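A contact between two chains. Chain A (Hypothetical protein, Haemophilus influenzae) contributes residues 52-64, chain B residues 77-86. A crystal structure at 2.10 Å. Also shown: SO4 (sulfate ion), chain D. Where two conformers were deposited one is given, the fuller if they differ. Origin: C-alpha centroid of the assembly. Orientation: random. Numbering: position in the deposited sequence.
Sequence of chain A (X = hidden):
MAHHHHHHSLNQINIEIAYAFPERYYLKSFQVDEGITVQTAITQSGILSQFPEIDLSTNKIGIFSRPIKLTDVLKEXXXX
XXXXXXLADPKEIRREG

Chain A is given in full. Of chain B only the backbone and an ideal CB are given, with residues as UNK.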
# COMPACT_ATOMS: atom_id res chain seq x y z
N PRO A 52 18.65 7.03 12.75
CA PRO A 52 19.83 7.04 11.84
C PRO A 52 20.06 5.74 11.10
O PRO A 52 20.72 5.73 10.04
CB PRO A 52 21.03 7.31 12.78
CG PRO A 52 20.47 7.07 14.23
CD PRO A 52 18.99 7.39 14.14
N GLU A 53 19.54 4.65 11.65
CA GLU A 53 19.67 3.35 11.01
C GLU A 53 18.84 3.20 9.72
O GLU A 53 19.09 2.28 8.95
CB GLU A 53 19.34 2.24 12.01
CG GLU A 53 17.85 2.00 12.26
CD GLU A 53 17.24 2.84 13.41
OE1 GLU A 53 17.87 3.83 13.90
OE2 GLU A 53 16.09 2.48 13.82
N ILE A 54 17.87 4.09 9.47
CA ILE A 54 17.07 3.98 8.24
C ILE A 54 17.97 4.28 7.05
O ILE A 54 18.69 5.30 7.04
CB ILE A 54 15.86 4.90 8.24
CG1 ILE A 54 14.90 4.51 9.38
CG2 ILE A 54 15.15 4.86 6.88
CD1 ILE A 54 13.68 5.41 9.51
N ASP A 55 17.96 3.39 6.08
CA ASP A 55 18.79 3.51 4.89
C ASP A 55 17.86 3.49 3.67
O ASP A 55 17.19 2.47 3.41
CB ASP A 55 19.73 2.32 4.88
CG ASP A 55 20.59 2.24 3.63
OD1 ASP A 55 20.31 2.89 2.61
OD2 ASP A 55 21.56 1.46 3.69
N LEU A 56 17.81 4.59 2.93
CA LEU A 56 16.86 4.71 1.80
C LEU A 56 17.04 3.69 0.65
O LEU A 56 16.12 3.51 -0.13
CB LEU A 56 16.87 6.12 1.27
CG LEU A 56 16.37 7.20 2.22
CD1 LEU A 56 16.73 8.56 1.67
CD2 LEU A 56 14.86 7.09 2.44
N SER A 57 18.21 3.06 0.54
CA SER A 57 18.44 2.02 -0.48
C SER A 57 18.29 0.57 0.03
O SER A 57 18.30 -0.35 -0.79
CB SER A 57 19.85 2.13 -1.07
OG SER A 57 20.81 1.93 -0.03
N THR A 58 18.14 0.39 1.34
CA THR A 58 18.16 -0.91 1.98
C THR A 58 16.83 -1.26 2.71
O THR A 58 16.38 -2.40 2.71
CB THR A 58 19.37 -1.01 2.93
OG1 THR A 58 20.58 -0.81 2.18
CG2 THR A 58 19.42 -2.35 3.62
N ASN A 59 16.21 -0.26 3.33
CA ASN A 59 14.87 -0.43 3.97
C ASN A 59 13.81 -0.68 2.94
O ASN A 59 13.93 -0.25 1.79
CB ASN A 59 14.49 0.76 4.84
CG ASN A 59 15.15 0.69 6.16
OD1 ASN A 59 16.32 1.07 6.30
ND2 ASN A 59 14.45 0.16 7.16
N LYS A 60 12.80 -1.45 3.34
CA LYS A 60 11.61 -1.63 2.53
C LYS A 60 10.79 -0.35 2.69
O LYS A 60 10.68 0.16 3.79
CB LYS A 60 10.81 -2.84 3.01
CG LYS A 60 11.48 -4.15 2.55
CD LYS A 60 10.48 -5.17 2.15
CE LYS A 60 11.12 -6.51 1.95
NZ LYS A 60 10.31 -7.48 2.77
N ILE A 61 10.28 0.18 1.59
CA ILE A 61 9.44 1.37 1.63
C ILE A 61 8.30 1.19 0.67
O ILE A 61 8.49 0.95 -0.52
CB ILE A 61 10.19 2.71 1.24
CG1 ILE A 61 11.43 2.93 2.13
CG2 ILE A 61 9.24 3.93 1.46
CD1 ILE A 61 12.42 4.00 1.57
N GLY A 62 7.09 1.28 1.20
CA GLY A 62 5.90 1.18 0.36
C GLY A 62 4.92 2.25 0.73
O GLY A 62 5.12 2.98 1.72
N ILE A 63 3.88 2.38 -0.08
CA ILE A 63 2.92 3.45 0.09
C ILE A 63 1.56 2.78 0.15
O ILE A 63 1.15 2.08 -0.79
CB ILE A 63 2.91 4.38 -1.15
CG1 ILE A 63 4.29 5.00 -1.46
CG2 ILE A 63 1.80 5.43 -1.12
CD1 ILE A 63 4.88 5.84 -0.38
N PHE A 64 0.84 3.03 1.24
CA PHE A 64 -0.54 2.58 1.32
C PHE A 64 -1.48 3.71 0.88
O PHE A 64 -1.40 4.83 1.41
CB PHE A 64 -0.88 2.11 2.76
CG PHE A 64 -2.34 1.76 2.91
CD1 PHE A 64 -2.83 0.58 2.35
CD2 PHE A 64 -3.22 2.63 3.54
CE1 PHE A 64 -4.19 0.26 2.44
CE2 PHE A 64 -4.58 2.31 3.64
CZ PHE A 64 -5.06 1.12 3.08
N UNK B 77 -4.19 11.13 2.22
CA UNK B 77 -4.40 9.86 2.91
C UNK B 77 -3.31 8.78 2.73
O UNK B 77 -3.39 7.68 3.33
CB UNK B 77 -5.74 9.28 2.44
N UNK B 78 -2.30 9.07 1.91
CA UNK B 78 -1.20 8.11 1.72
C UNK B 78 -0.45 7.88 3.02
O UNK B 78 -0.26 8.81 3.81
CB UNK B 78 -0.23 8.60 0.64
N UNK B 79 -0.06 6.64 3.27
CA UNK B 79 0.87 6.34 4.33
C UNK B 79 2.12 5.69 3.73
O UNK B 79 2.01 4.72 2.99
CB UNK B 79 0.22 5.43 5.38
N UNK B 80 3.27 6.24 4.10
CA UNK B 80 4.57 5.71 3.74
C UNK B 80 4.96 4.75 4.84
O UNK B 80 5.02 5.14 6.03
CB UNK B 80 5.61 6.81 3.55
N UNK B 81 5.21 3.50 4.48
CA UNK B 81 5.61 2.53 5.48
C UNK B 81 7.07 2.20 5.26
O UNK B 81 7.44 1.79 4.18
CB UNK B 81 4.74 1.27 5.42
N UNK B 82 7.88 2.35 6.30
CA UNK B 82 9.27 2.01 6.21
C UNK B 82 9.49 0.83 7.16
O UNK B 82 9.00 0.84 8.27
CB UNK B 82 10.17 3.20 6.55
N UNK B 83 10.17 -0.21 6.69
CA UNK B 83 10.38 -1.36 7.54
C UNK B 83 11.64 -2.09 7.12
O UNK B 83 12.32 -1.69 6.18
CB UNK B 83 9.17 -2.30 7.49
N UNK B 84 11.96 -3.15 7.85
CA UNK B 84 13.23 -3.87 7.66
C UNK B 84 13.03 -5.15 6.88
O UNK B 84 12.08 -5.89 7.14
CB UNK B 84 13.88 -4.19 9.01
N UNK B 85 13.89 -5.41 5.88
CA UNK B 85 13.80 -6.63 5.08
C UNK B 85 14.13 -7.94 5.84
O UNK B 85 13.69 -9.01 5.41
CB UNK B 85 14.74 -6.50 3.88
N UNK B 86 14.90 -7.85 6.93
CA UNK B 86 15.45 -9.03 7.64
C UNK B 86 15.02 -9.07 9.11
O UNK B 86 14.80 -8.02 9.71
CB UNK B 86 16.98 -9.03 7.56
S SO4 D . 6.79 -7.26 1.74
O1 SO4 D . 6.19 -5.97 1.45
O2 SO4 D . 5.87 -8.29 1.28
O3 SO4 D . 8.11 -7.44 1.14
O4 SO4 D . 6.98 -7.23 3.15

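Chain B runs antiparallel to strand 60-64 of chain A, and backbone hydrogen bonds fix the register, so at positions 79-83 each CB falls on one of two sheet faces: that of I61(A) and I63(A), or that of K60(A) and F64(A).

Position 77 has phi 84° and psi -3°, a conformation that by itself favours glycine; it is G77(B).

At position 78 the CB points sideways, 4.2 Å from I63(A) CG2, and many residues would fit. It is D78(B), whose CG lies 3.8 Å from I63(A) CG2; both its carboxylate oxygens are hydrogen-bonded just outside the stretches.

Position 79 pairs with F64(A), its N donating to F64(A) O (2.9 Å). A long or beta-branched side chain would suit an extended site beside the CB of F64(A), whose ring leads away. R79(B) packs its CB 4.3 Å from F64(A) CB, while its end leads away and its NH2 forms a salt bridge with OE2 of residue 81 (3.2 Å).

Position 80 turns to the isoleucine face, its CB 4.1 Å from I63(A) CD1. Valine, leucine or isoleucine would suit. I80(B) places CG1 3.7 Å from I63(A) CD1 and CG2 3.8 Å from I61(A) CG2.

Position 81 lies opposite G62(A), which offers no side chain to pack against, so the choice is wide and polar residues are acceptable. E81(B) supplies the carboxylate that pairs with R79(B); its backbone N donates to G62(A) O (2.8 Å).

Position 82 returns to the apolar face, its CB 4.6 Å from I61(A) CG1 and 5.1 Å from I54(A) CD1. A branched aliphatic residue would fill the space. I82(B) brings CG1 to 4.1 Å from I61(A) CG1 and CG2 to 4.0 Å from I54(A) CG2.

Position 83 pairs with K60(A), whose aliphatic stem lies open to packing and whose NZ donates to SO4 O3 (2.7 Å). An aromatic ring could cover the stem, and a hydroxyl or basic group at the end of a long side chain could reach the anion. Y83(B) does both: K60(A) CB sits 3.5 Å from the ring centroid, over the face, and Y83(B) OH donates to SO4 O1 (2.5 Å). Y83(B) O accepts from K60(A) N (2.9 Å) and N59(A) ND2 (3.0 Å).

At position 84 the CB points away, but E53(A) favours a long basic chain. R84(B) brings NH1 to 4.1 Å from E53(A) OE2, beyond a salt bridge.

Position 85, with phi -69°, has its CB 4.1 Å from K60(A) CE; proline or a small apolar residue would suit. P85(B) places CG 3.7 Å from T58(A) O.

Position 86 meets nothing of chain A, leaving the choice open; it is L86(B).

Chain B 77-86: GDRIEIYRPL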
# COMPACT_ATOMS: atom_id res chain seq x y z
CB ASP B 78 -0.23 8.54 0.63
CG ASP B 78 -0.72 8.20 -0.77
OD1 ASP B 78 -1.72 7.45 -0.95
OD2 ASP B 78 -0.09 8.70 -1.73
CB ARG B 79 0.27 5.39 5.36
CG ARG B 79 1.24 5.13 6.50
CD ARG B 79 0.77 3.96 7.36
NE ARG B 79 -0.26 4.37 8.31
CZ ARG B 79 -0.81 3.58 9.24
NH1 ARG B 79 -1.75 4.07 10.05
NH2 ARG B 79 -0.42 2.32 9.37
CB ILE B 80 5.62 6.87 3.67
CG1 ILE B 80 5.21 7.92 2.62
CG2 ILE B 80 7.05 6.31 3.51
CD1 ILE B 80 5.98 9.22 2.70
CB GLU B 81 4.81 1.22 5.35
CG GLU B 81 3.31 1.33 5.59
CD GLU B 81 2.90 0.99 7.04
OE1 GLU B 81 3.77 0.65 7.90
OE2 GLU B 81 1.68 1.06 7.33
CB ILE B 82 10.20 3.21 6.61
CG1 ILE B 82 9.97 4.44 5.69
CG2 ILE B 82 11.71 2.76 6.68
CD1 ILE B 82 10.53 5.76 6.31
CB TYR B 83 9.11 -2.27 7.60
CG TYR B 83 8.53 -2.69 6.29
CD1 TYR B 83 7.86 -1.77 5.48
CD2 TYR B 83 8.61 -4.01 5.87
CE1 TYR B 83 7.34 -2.12 4.28
CE2 TYR B 83 8.03 -4.41 4.68
CZ TYR B 83 7.41 -3.47 3.90
OH TYR B 83 6.85 -3.86 2.70
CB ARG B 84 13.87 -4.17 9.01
CG ARG B 84 13.64 -3.07 10.06
CD ARG B 84 14.92 -2.58 10.65
NE ARG B 84 15.45 -3.38 11.76
CZ ARG B 84 15.79 -2.89 12.96
NH1 ARG B 84 15.66 -1.60 13.25
NH2 ARG B 84 16.28 -3.71 13.88
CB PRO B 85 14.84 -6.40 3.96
CG PRO B 85 15.89 -5.49 4.62
CD PRO B 85 15.03 -4.55 5.47
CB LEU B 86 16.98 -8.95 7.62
CG LEU B 86 17.90 -9.50 6.52
CD1 LEU B 86 17.58 -8.98 5.13
CD2 LEU B 86 19.30 -9.08 6.95
O HOH W 1 12.47 -9.28 2.88
O HOH W 2 10.18 -6.85 5.44
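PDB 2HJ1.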